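Local coordinates for uncharacterized protein (Eubacterium rectale, PDB 5COZ) that is of unknown function but resembles YycH-type regulatory proteins and is probably a membrane-anchored lipoprotein, at residues 33-38 with 43-48; 77-82 with 118-123; 96-101 with 105-110; 285-290 with 294-299. All blocks are in the same frame, centred on the assembly; numbering follows the deposited sequence.

Contact 1 of 4, residues 33-38 with 43-48; sequences QNIKCV and LNIDSE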
# COMPACT_ATOMS: atom_id res chain seq x y z
N GLN A 33 -5.14 11.35 -14.77
CA GLN A 33 -5.12 10.69 -13.47
C GLN A 33 -6.19 9.59 -13.39
O GLN A 33 -6.15 8.74 -12.50
CB GLN A 33 -5.32 11.70 -12.35
CG GLN A 33 -4.08 12.57 -12.09
CD GLN A 33 -4.28 13.46 -10.90
OE1 GLN A 33 -5.18 14.31 -10.87
NE2 GLN A 33 -3.45 13.28 -9.88
N ASN A 34 -7.15 9.61 -14.32
CA ASN A 34 -8.22 8.61 -14.37
C ASN A 34 -8.59 8.38 -15.82
O ASN A 34 -8.54 9.32 -16.64
CB ASN A 34 -9.46 9.10 -13.58
CG ASN A 34 -9.18 9.34 -12.12
OD1 ASN A 34 -9.24 8.42 -11.27
ND2 ASN A 34 -8.78 10.56 -11.78
N ILE A 35 -8.94 7.14 -16.16
CA ILE A 35 -9.39 6.78 -17.51
C ILE A 35 -10.62 5.88 -17.39
O ILE A 35 -10.74 5.13 -16.42
CB ILE A 35 -8.28 6.10 -18.36
CG1 ILE A 35 -7.76 4.80 -17.67
CG2 ILE A 35 -7.13 7.07 -18.66
CD1 ILE A 35 -6.86 3.93 -18.53
N LYS A 36 -11.52 5.94 -18.37
CA LYS A 36 -12.70 5.09 -18.35
C LYS A 36 -13.12 4.79 -19.79
O LYS A 36 -13.26 5.72 -20.59
CB LYS A 36 -13.85 5.75 -17.56
CG LYS A 36 -15.07 4.83 -17.43
CD LYS A 36 -16.15 5.41 -16.51
CE LYS A 36 -17.40 4.56 -16.41
NZ LYS A 36 -17.20 3.33 -15.60
N CYS A 37 -13.27 3.52 -20.12
CA CYS A 37 -13.72 3.11 -21.45
C CYS A 37 -14.10 1.64 -21.44
O CYS A 37 -13.60 0.86 -20.62
CB CYS A 37 -12.66 3.37 -22.52
SG CYS A 37 -11.12 2.46 -22.26
N VAL A 38 -14.94 1.26 -22.38
CA VAL A 38 -15.30 -0.13 -22.60
C VAL A 38 -14.38 -0.68 -23.67
O VAL A 38 -14.16 -0.02 -24.69
CB VAL A 38 -16.79 -0.20 -23.03
CG1 VAL A 38 -17.13 -1.54 -23.67
CG2 VAL A 38 -17.70 0.10 -21.84
N LEU A 43 -14.96 -6.77 -20.90
CA LEU A 43 -13.74 -6.10 -20.46
C LEU A 43 -13.91 -4.61 -20.47
O LEU A 43 -14.06 -3.97 -21.51
CB LEU A 43 -12.58 -6.55 -21.39
CG LEU A 43 -11.15 -5.99 -21.14
CD1 LEU A 43 -10.69 -6.17 -19.74
CD2 LEU A 43 -10.15 -6.65 -22.08
N ASN A 44 -13.85 -4.06 -19.26
CA ASN A 44 -14.03 -2.65 -19.00
C ASN A 44 -12.78 -2.05 -18.35
O ASN A 44 -12.04 -2.76 -17.65
CB ASN A 44 -15.22 -2.54 -18.07
CG ASN A 44 -15.60 -1.15 -17.71
OD1 ASN A 44 -15.53 -0.23 -18.52
ND2 ASN A 44 -16.02 -1.00 -16.48
N ILE A 45 -12.58 -0.76 -18.54
CA ILE A 45 -11.49 -0.03 -17.89
C ILE A 45 -12.13 1.10 -17.09
O ILE A 45 -12.84 1.92 -17.67
CB ILE A 45 -10.46 0.50 -18.91
CG1 ILE A 45 -9.83 -0.68 -19.71
CG2 ILE A 45 -9.39 1.34 -18.18
CD1 ILE A 45 -8.95 -0.23 -20.83
N ASP A 46 -11.90 1.16 -15.78
CA ASP A 46 -12.38 2.29 -14.95
C ASP A 46 -11.29 2.47 -13.92
O ASP A 46 -11.35 1.95 -12.79
CB ASP A 46 -13.75 1.99 -14.34
CG ASP A 46 -14.40 3.18 -13.66
OD1 ASP A 46 -13.75 4.24 -13.58
OD2 ASP A 46 -15.55 3.04 -13.20
N SER A 47 -10.25 3.18 -14.35
CA SER A 47 -8.97 3.11 -13.69
C SER A 47 -8.32 4.40 -13.29
O SER A 47 -8.33 5.37 -14.03
CB SER A 47 -8.03 2.40 -14.67
OG SER A 47 -6.72 2.12 -14.20
N GLU A 48 -7.67 4.35 -12.13
CA GLU A 48 -6.76 5.40 -11.70
C GLU A 48 -5.47 5.21 -12.48
O GLU A 48 -5.12 4.07 -12.84
CB GLU A 48 -6.47 5.29 -10.19
CG GLU A 48 -7.62 5.73 -9.31
CD GLU A 48 -7.19 5.84 -7.86
OE1 GLU A 48 -6.98 4.78 -7.22
OE2 GLU A 48 -6.98 6.98 -7.38
O HOH W 1 -8.24 9.19 -8.35
O HOH W 2 -11.97 6.24 -14.02
O HOH W 3 -16.74 2.17 -18.76
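Lys-36 reaches across to Asp-46 on the outward side of a two-stranded antiparallel pair. Its CG stands anti to the backbone N (chi1 -176°), which sends the chain over the neighbouring strand. Lys-36 CB and CG pass Ile-45 O, CG at 3.7 Å; the lysine CD lies 4.0 Å from Asp-46 OD1. A bend at the last torsion then turns Lys-36 NZ to Asp-46 OD2 at 2.9 Å, a salt bridge whose hydrogen bond is weak. Water 3 links Asn-44 OD1 to the same NZ, again weakly on the lysine side, while water 2 joins Asp-46 OD1 to Ile-35 O. With an alanine here instead of Asp-46, the Lys-36 ammonium would probably lose its carboxylate mate and water 2 one of its two acceptors. The strands form a beta hairpin at the edge of a mixed sheet, where strand 43-50 also pairs in parallel with strand 295-311. Ile-35 and Ser-47 exchange two backbone hydrogen bonds, as do Cys-37 and Ile-45. On the face of Ile-35, Cys-37 and Ile-45, helices 16-22 and 276-288 cover the apolar groups: Ile-35 CD1 meets Ile-45 CG2 at 3.6 Å, and Cys-37 SG touches Ile-45 CD1 at 3.7 Å. Farther along the outward face, Asn-34 and Glu-48 run side by side, amide and carboxylate planes 15° apart, and water 1 donates to both Asn-34 OD1 and Glu-48 OE2. The Glu-48 carboxylate also forms salt bridges with Lys-186 and Arg-155.

Contact 2 of 4, residues 77-82 with 118-123; sequences YDLMEK and IAIRND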
# COMPACT_ATOMS: atom_id res chain seq x y z
N TYR A 77 15.10 2.51 19.92
CA TYR A 77 14.46 3.30 20.96
C TYR A 77 14.10 4.69 20.45
O TYR A 77 13.08 5.24 20.88
CB TYR A 77 15.33 3.36 22.23
CG TYR A 77 15.19 2.14 23.13
CD1 TYR A 77 15.34 0.85 22.61
CD2 TYR A 77 14.97 2.29 24.49
CE1 TYR A 77 15.25 -0.27 23.44
CE2 TYR A 77 14.91 1.17 25.34
CZ TYR A 77 15.05 -0.10 24.80
OH TYR A 77 15.00 -1.18 25.64
N ASP A 78 14.91 5.24 19.53
CA ASP A 78 14.57 6.53 18.92
C ASP A 78 13.24 6.41 18.15
O ASP A 78 12.40 7.30 18.25
CB ASP A 78 15.69 7.02 17.99
CG ASP A 78 16.93 7.50 18.72
OD1 ASP A 78 16.83 7.84 19.93
OD2 ASP A 78 17.99 7.62 18.07
N LEU A 79 13.05 5.30 17.41
CA LEU A 79 11.80 5.07 16.70
C LEU A 79 10.65 4.89 17.72
O LEU A 79 9.56 5.46 17.56
CB LEU A 79 11.96 3.86 15.79
CG LEU A 79 10.68 3.45 15.03
CD1 LEU A 79 10.12 4.63 14.20
CD2 LEU A 79 10.96 2.21 14.15
N MSE A 80 10.91 4.13 18.80
CA MSE A 80 9.93 3.93 19.84
C MSE A 80 9.42 5.29 20.38
O MSE A 80 8.23 5.45 20.58
CB MSE A 80 10.51 3.06 21.00
CG MSE A 80 9.54 2.92 22.19
SE MSE A 80 9.68 4.38 23.50
CE MSE A 80 11.55 4.02 24.09
N GLU A 81 10.32 6.26 20.63
CA GLU A 81 9.86 7.52 21.20
C GLU A 81 8.99 8.28 20.22
O GLU A 81 8.02 8.89 20.65
CB GLU A 81 11.03 8.40 21.64
CG GLU A 81 11.81 7.81 22.80
CD GLU A 81 12.60 8.87 23.53
OE1 GLU A 81 11.97 9.82 24.07
OE2 GLU A 81 13.85 8.77 23.54
N LYS A 82 9.32 8.23 18.91
CA LYS A 82 8.50 8.91 17.91
C LYS A 82 7.12 8.25 17.85
O LYS A 82 6.12 8.95 17.81
CB LYS A 82 9.17 8.88 16.55
CG LYS A 82 10.45 9.71 16.51
CD LYS A 82 11.13 9.49 15.17
CE LYS A 82 12.38 10.32 14.99
NZ LYS A 82 13.52 9.78 15.76
N ILE A 118 3.46 -0.71 21.65
CA ILE A 118 4.42 -0.48 20.59
C ILE A 118 5.19 -1.78 20.39
O ILE A 118 5.62 -2.39 21.37
CB ILE A 118 5.36 0.71 20.86
CG1 ILE A 118 4.57 2.03 21.01
CG2 ILE A 118 6.47 0.82 19.77
CD1 ILE A 118 5.43 3.18 21.51
N ALA A 119 5.38 -2.22 19.13
CA ALA A 119 6.17 -3.41 18.86
C ALA A 119 7.07 -3.09 17.71
O ALA A 119 6.60 -2.64 16.66
CB ALA A 119 5.25 -4.57 18.49
N ILE A 120 8.38 -3.32 17.88
CA ILE A 120 9.32 -3.05 16.81
C ILE A 120 10.13 -4.32 16.53
O ILE A 120 10.71 -4.88 17.45
CB ILE A 120 10.24 -1.83 17.11
CG1 ILE A 120 9.39 -0.58 17.40
CG2 ILE A 120 11.23 -1.60 15.95
CD1 ILE A 120 10.23 0.60 17.94
N ARG A 121 10.16 -4.74 15.26
CA ARG A 121 10.91 -5.91 14.79
C ARG A 121 11.94 -5.43 13.75
O ARG A 121 12.03 -4.22 13.49
CB ARG A 121 9.94 -6.93 14.14
CG ARG A 121 9.03 -7.70 15.08
CD ARG A 121 8.11 -8.65 14.31
NE ARG A 121 8.81 -9.83 13.80
CZ ARG A 121 9.23 -9.99 12.55
NH1 ARG A 121 9.01 -9.04 11.64
NH2 ARG A 121 9.86 -11.09 12.18
N ASN A 122 12.64 -6.35 13.07
CA ASN A 122 13.62 -5.90 12.08
C ASN A 122 12.99 -5.17 10.89
O ASN A 122 13.58 -4.20 10.41
CB ASN A 122 14.45 -7.10 11.57
CG ASN A 122 13.61 -8.25 11.03
OD1 ASN A 122 12.74 -8.78 11.71
ND2 ASN A 122 13.85 -8.65 9.79
N ASP A 123 11.79 -5.59 10.42
CA ASP A 123 11.22 -5.01 9.21
C ASP A 123 9.79 -4.52 9.39
O ASP A 123 9.05 -4.41 8.41
CB ASP A 123 11.26 -6.05 8.08
CG ASP A 123 10.41 -7.28 8.34
OD1 ASP A 123 9.99 -7.49 9.51
OD2 ASP A 123 10.18 -8.06 7.40
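Two isoleucines, Ile-118 and Ile-120, rise from one strand against Met-80 and Leu-79 of a helix laid over the sheet. This is alpha/beta packing: helix 73-87 covers a face of an antiparallel sheet, and the short axes of 77-82 and 118-120 are 9.5 Å apart with their directions at 150°. Both isoleucines point toward the helix, and their CD1 methyls are the bumps. The Ile-120 CD1 methyl enters the hollow between Leu-79 and Met-80, lying 3.9 Å from Met-80 CB and 4.1 Å from Leu-79 CG. The backbone forms part of that hollow, for Ile-120 CD1 is also 3.7 Å from Met-80 N. In Ile-120, CG1 is anti to the carbonyl carbon (chi1 -56°) and the chain then extends, carrying CD1 to the helix surface. Ile-118 fits farther along, beside the start of the Met-80 side chain, which it crosses at about a right angle. Met-80 is modelled as selenomethionine; its chain bends at chi2 and chi3, so the selenium end leads away from the strand while CB and CG do the touching. Trp-109 also packs on Met-80 and Ile-120, and Leu-83 and Ala-84 of the same helix continue the cover over Ile-118. Between side chains the contact is apolar, made by methyl, methylene and methine groups. Ile-118 CD1 rests 3.7 Å from Met-80 O.

Contact 3 of 4, residues 96-101 with 105-110; sequences QSHRSE and EIYLWD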
# COMPACT_ATOMS: atom_id res chain seq x y z
N GLN A 96 8.63 -2.68 29.27
CA GLN A 96 9.41 -3.07 28.12
C GLN A 96 9.66 -4.58 28.18
O GLN A 96 9.89 -5.15 29.25
CB GLN A 96 10.75 -2.28 28.11
CG GLN A 96 11.69 -2.53 26.91
CD GLN A 96 12.67 -3.70 27.05
OE1 GLN A 96 12.54 -4.59 27.91
NE2 GLN A 96 13.71 -3.71 26.21
N SER A 97 9.66 -5.21 27.01
CA SER A 97 10.09 -6.60 26.86
C SER A 97 10.86 -6.75 25.57
O SER A 97 10.79 -5.89 24.68
CB SER A 97 8.95 -7.61 26.99
OG SER A 97 7.87 -7.31 26.14
N HIS A 98 11.68 -7.80 25.50
CA HIS A 98 12.55 -8.04 24.37
C HIS A 98 12.76 -9.54 24.15
O HIS A 98 12.90 -10.30 25.12
CB HIS A 98 13.90 -7.35 24.62
CG HIS A 98 14.99 -7.78 23.70
ND1 HIS A 98 15.99 -8.65 24.12
CD2 HIS A 98 15.17 -7.51 22.38
CE1 HIS A 98 16.76 -8.84 23.06
NE2 HIS A 98 16.29 -8.19 21.99
N ARG A 99 12.79 -9.96 22.87
CA ARG A 99 13.08 -11.33 22.43
C ARG A 99 14.01 -11.31 21.25
O ARG A 99 13.99 -10.35 20.48
CB ARG A 99 11.80 -12.09 21.96
CG ARG A 99 10.59 -11.98 22.84
CD ARG A 99 9.57 -13.02 22.44
NE ARG A 99 9.01 -12.86 21.10
CZ ARG A 99 7.99 -12.08 20.80
NH1 ARG A 99 7.47 -11.27 21.72
NH2 ARG A 99 7.49 -12.07 19.57
N SER A 100 14.77 -12.40 21.06
CA SER A 100 15.63 -12.62 19.90
C SER A 100 15.13 -13.86 19.19
O SER A 100 15.01 -14.90 19.83
CB SER A 100 17.09 -12.79 20.30
OG SER A 100 17.57 -11.70 21.07
N GLU A 101 14.79 -13.76 17.91
CA GLU A 101 14.30 -14.93 17.17
C GLU A 101 14.98 -15.02 15.83
O GLU A 101 14.77 -14.15 14.99
CB GLU A 101 12.77 -14.86 16.99
CG GLU A 101 12.05 -15.27 18.26
CD GLU A 101 10.60 -14.90 18.43
OE1 GLU A 101 9.90 -14.71 17.40
OE2 GLU A 101 10.13 -14.92 19.59
N GLU A 105 15.82 -9.07 16.38
CA GLU A 105 15.47 -8.53 17.69
C GLU A 105 14.05 -8.00 17.68
O GLU A 105 13.63 -7.40 16.70
CB GLU A 105 16.44 -7.40 18.14
CG GLU A 105 17.92 -7.75 18.10
CD GLU A 105 18.29 -9.04 18.81
OE1 GLU A 105 17.80 -9.25 19.95
OE2 GLU A 105 19.00 -9.88 18.21
N ILE A 106 13.29 -8.28 18.73
CA ILE A 106 11.90 -7.83 18.86
C ILE A 106 11.77 -7.08 20.17
O ILE A 106 12.09 -7.63 21.23
CB ILE A 106 10.95 -9.07 18.82
CG1 ILE A 106 11.12 -9.87 17.50
CG2 ILE A 106 9.47 -8.68 19.08
CD1 ILE A 106 10.75 -11.35 17.63
N TYR A 107 11.32 -5.82 20.10
CA TYR A 107 11.12 -4.99 21.29
C TYR A 107 9.68 -4.63 21.43
O TYR A 107 9.05 -4.22 20.45
CB TYR A 107 11.95 -3.71 21.23
CG TYR A 107 13.42 -3.94 21.36
CD1 TYR A 107 14.04 -3.93 22.61
CD2 TYR A 107 14.22 -4.15 20.24
CE1 TYR A 107 15.41 -4.10 22.74
CE2 TYR A 107 15.60 -4.33 20.36
CZ TYR A 107 16.18 -4.31 21.61
OH TYR A 107 17.54 -4.48 21.75
N LEU A 108 9.17 -4.74 22.65
CA LEU A 108 7.79 -4.40 22.95
C LEU A 108 7.70 -3.44 24.10
O LEU A 108 8.45 -3.56 25.08
CB LEU A 108 6.98 -5.67 23.33
CG LEU A 108 7.09 -6.87 22.36
CD1 LEU A 108 6.25 -8.02 22.85
CD2 LEU A 108 6.62 -6.53 20.97
N TRP A 109 6.72 -2.54 24.04
CA TRP A 109 6.38 -1.63 25.14
C TRP A 109 4.89 -1.70 25.32
O TRP A 109 4.14 -1.45 24.37
CB TRP A 109 6.82 -0.18 24.88
CG TRP A 109 8.29 0.00 24.88
CD1 TRP A 109 9.06 0.42 25.93
CD2 TRP A 109 9.18 -0.23 23.79
NE1 TRP A 109 10.38 0.47 25.55
CE2 TRP A 109 10.48 0.12 24.23
CE3 TRP A 109 9.00 -0.62 22.44
CZ2 TRP A 109 11.60 0.05 23.39
CZ3 TRP A 109 10.11 -0.66 21.61
CH2 TRP A 109 11.39 -0.37 22.09
N ASP A 110 4.44 -2.07 26.51
CA ASP A 110 3.01 -2.24 26.74
C ASP A 110 2.54 -1.46 27.94
O ASP A 110 3.18 -1.48 28.99
CB ASP A 110 2.73 -3.74 26.96
CG ASP A 110 2.87 -4.56 25.70
OD1 ASP A 110 1.94 -4.53 24.88
OD2 ASP A 110 3.95 -5.17 25.51
O HOH W 4 6.16 -5.47 27.18
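The Tyr-107 ring has His-98 CD2 over one face, offset toward the rim, and Gln-96 NE2 at its edge. His-98 CD2 approaches Tyr-107 CE1 to 3.4 Å; the two rings lie obliquely, their planes 33° apart. At the edge of the imidazole, His-98 NE2 donates to Glu-105 OE1 at 2.8 Å, with ring and carboxylate nearly coplanar and the bond bent to 141° at the hydrogen. Glu-105 folds back at its second torsion (chi2 -51°), which swings the carboxylate across to strand 95-101. Glu-105 OE1 accepts Ser-100 OG at 2.7 Å on its syn lone pair and His-98 on its anti one. On the other side of the hairpin formed by strands 95-101 and 104-111, Ile-106 CG2 sits over one face of the Arg-99 guanidinium and Leu-108 CD1 lies at its edge. Arg-99 NE also bonds Glu-101 OE2, and Ile-106 CD1 touches Glu-101 OE1 at 3.5 Å. Trp-109 meets Gln-96 CG through NE1 and turns edge-to-face with Tyr-77 of helix 73-87. A glutamine in place of Glu-105 would probably deprive the His-98 and Ser-100 donors of the negative charge they share. Two donors on OE1 hold the carboxylate, while the NE2 bond and the Tyr-107 ring restrict the imidazole's rotation, and the nearby negative charge would be expected to favour a protonated histidine.

Contact 4 of 4, residues 285-290 with 294-299; sequences DKLKKY and GDIEVS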
# COMPACT_ATOMS: atom_id res chain seq x y z
N ASP A 285 -4.50 -7.03 -24.43
CA ASP A 285 -4.35 -8.19 -25.31
C ASP A 285 -4.29 -9.47 -24.46
O ASP A 285 -4.88 -10.48 -24.84
CB ASP A 285 -3.11 -8.03 -26.18
CG ASP A 285 -3.11 -8.91 -27.41
OD1 ASP A 285 -4.12 -8.87 -28.19
OD2 ASP A 285 -2.08 -9.58 -27.65
N LYS A 286 -3.62 -9.41 -23.29
CA LYS A 286 -3.52 -10.56 -22.38
C LYS A 286 -4.89 -10.89 -21.78
O LYS A 286 -5.32 -12.04 -21.80
CB LYS A 286 -2.51 -10.26 -21.26
CG LYS A 286 -2.35 -11.40 -20.22
CD LYS A 286 -3.05 -11.11 -18.89
CE LYS A 286 -2.56 -12.03 -17.79
NZ LYS A 286 -3.38 -11.91 -16.55
N LEU A 287 -5.54 -9.88 -21.21
CA LEU A 287 -6.82 -10.05 -20.52
C LEU A 287 -7.90 -10.57 -21.44
O LEU A 287 -8.74 -11.33 -20.98
CB LEU A 287 -7.25 -8.75 -19.85
CG LEU A 287 -6.33 -8.26 -18.70
CD1 LEU A 287 -6.77 -6.90 -18.20
CD2 LEU A 287 -6.28 -9.25 -17.56
N LYS A 288 -7.86 -10.23 -22.74
CA LYS A 288 -8.84 -10.76 -23.69
C LYS A 288 -8.80 -12.27 -23.76
O LYS A 288 -9.83 -12.87 -24.07
CB LYS A 288 -8.61 -10.17 -25.10
CG LYS A 288 -9.11 -8.74 -25.26
CD LYS A 288 -8.76 -8.27 -26.69
CE LYS A 288 -9.26 -6.89 -27.02
NZ LYS A 288 -8.90 -6.51 -28.43
N LYS A 289 -7.64 -12.87 -23.47
CA LYS A 289 -7.44 -14.33 -23.52
C LYS A 289 -8.00 -15.04 -22.29
O LYS A 289 -8.09 -16.28 -22.29
CB LYS A 289 -5.94 -14.66 -23.60
CG LYS A 289 -5.23 -14.14 -24.86
CD LYS A 289 -3.74 -14.46 -24.75
CE LYS A 289 -2.92 -13.99 -25.92
NZ LYS A 289 -2.57 -12.56 -25.81
N TYR A 290 -8.29 -14.28 -21.22
CA TYR A 290 -8.75 -14.86 -19.95
C TYR A 290 -10.21 -14.58 -19.71
O TYR A 290 -10.72 -14.83 -18.62
CB TYR A 290 -7.88 -14.36 -18.80
CG TYR A 290 -6.49 -14.96 -18.85
CD1 TYR A 290 -6.25 -16.23 -18.32
CD2 TYR A 290 -5.45 -14.31 -19.50
CE1 TYR A 290 -4.98 -16.82 -18.41
CE2 TYR A 290 -4.18 -14.88 -19.57
CZ TYR A 290 -3.95 -16.14 -19.03
OH TYR A 290 -2.69 -16.70 -19.11
N GLY A 294 -14.04 -15.17 -16.58
CA GLY A 294 -14.93 -14.14 -16.05
C GLY A 294 -14.71 -12.74 -16.57
O GLY A 294 -13.62 -12.38 -17.02
N ASP A 295 -15.75 -11.89 -16.41
CA ASP A 295 -15.68 -10.49 -16.84
C ASP A 295 -14.60 -9.75 -16.08
O ASP A 295 -14.35 -10.06 -14.92
CB ASP A 295 -17.02 -9.82 -16.57
CG ASP A 295 -18.19 -10.46 -17.29
OD1 ASP A 295 -17.96 -11.26 -18.25
OD2 ASP A 295 -19.34 -10.15 -16.93
N ILE A 296 -13.97 -8.77 -16.73
CA ILE A 296 -12.84 -8.07 -16.15
C ILE A 296 -13.05 -6.57 -16.12
O ILE A 296 -13.61 -6.01 -17.06
CB ILE A 296 -11.53 -8.44 -16.93
CG1 ILE A 296 -11.13 -9.90 -16.62
CG2 ILE A 296 -10.36 -7.46 -16.58
CD1 ILE A 296 -10.08 -10.52 -17.60
N GLU A 297 -12.55 -5.91 -15.06
CA GLU A 297 -12.53 -4.46 -14.94
C GLU A 297 -11.14 -4.04 -14.47
O GLU A 297 -10.74 -4.42 -13.37
CB GLU A 297 -13.61 -3.96 -13.99
CG GLU A 297 -13.61 -2.44 -13.90
CD GLU A 297 -14.76 -1.93 -13.07
OE1 GLU A 297 -15.92 -2.13 -13.49
OE2 GLU A 297 -14.51 -1.44 -11.94
N VAL A 298 -10.43 -3.25 -15.28
CA VAL A 298 -9.11 -2.72 -14.92
C VAL A 298 -9.33 -1.52 -14.00
O VAL A 298 -10.10 -0.63 -14.36
CB VAL A 298 -8.30 -2.33 -16.19
CG1 VAL A 298 -6.98 -1.62 -15.80
CG2 VAL A 298 -8.00 -3.58 -17.03
N SER A 299 -8.68 -1.50 -12.82
CA SER A 299 -8.93 -0.47 -11.82
C SER A 299 -7.77 0.50 -11.58
O SER A 299 -8.01 1.59 -11.04
CB SER A 299 -9.31 -1.14 -10.49
OG SER A 299 -8.17 -1.73 -9.88
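Leu-287 and Ile-296 each set the first branch of the side chain anti to the carbonyl carbon, CG of Leu-287 at chi1 -65° and CG1 of Ile-296 at chi1 -71°, and both then continue extended, so that their methyl ends meet between helix and strand. Helix 276-288 packs here on strand 295-311, the next element of the chain, which belongs to the mixed sheet: a helix covering a sheet face. Leu-287 spreads its two methyls over different partners. Leu-287 CD1 lies against the branch methyls Ile-296 CG2 (4.0 Å) and Val-298 CG2 (3.7 Å), while Leu-287 CD2 is 4.0 Å from Ile-296 CD1. The leucine thus straddles two strand residues two positions apart whose side chains share the inner face. Tyr-325 of strand 314-330 packs against both Leu-287 and Ile-296, and Leu-43 of strand 43-50 closes on Ile-296, making a small apolar core under the helix end. Between helix and strand, Tyr-290 O and Gly-294 N come within 3.9 Å. Gly-294 has a positive phi of 132°, and with its backbone in this conformation a beta carbon would collide with the carbonyl oxygen before it, so glycine is needed. Gln-327 of strand 314-330 donates to Gly-294 O and, weakly, to Tyr-290 O, tying both ends of the turn to the sheet. The backbone of the helix also takes part in the packing: Ile-296 CD1 reaches Leu-287 O at 3.7 Å.

In the fold
The four contacts fall into two pairs on opposite sides of the chain's centre. Contacts 1 and 4, centres about 12 Å apart, share the mixed sheet: strands 43-50 and 295-311 are neighbours, with Asn-44 O 2.9 Å from Val-298 N and Asp-46 N 2.9 Å from Val-298 O. Contacts 2 and 3, centres about 10 Å apart, share the antiparallel sheet, where Ile-120 N lies 2.8 Å from Tyr-107 O; the hairpin of contact 3 falls, in sequence, between the two segments of contact 2. The centres of contacts 1 and 3 are about 47 Å apart. Gln-208 and Asp-210, which hold the sodium ion, belong to none of the four contacts.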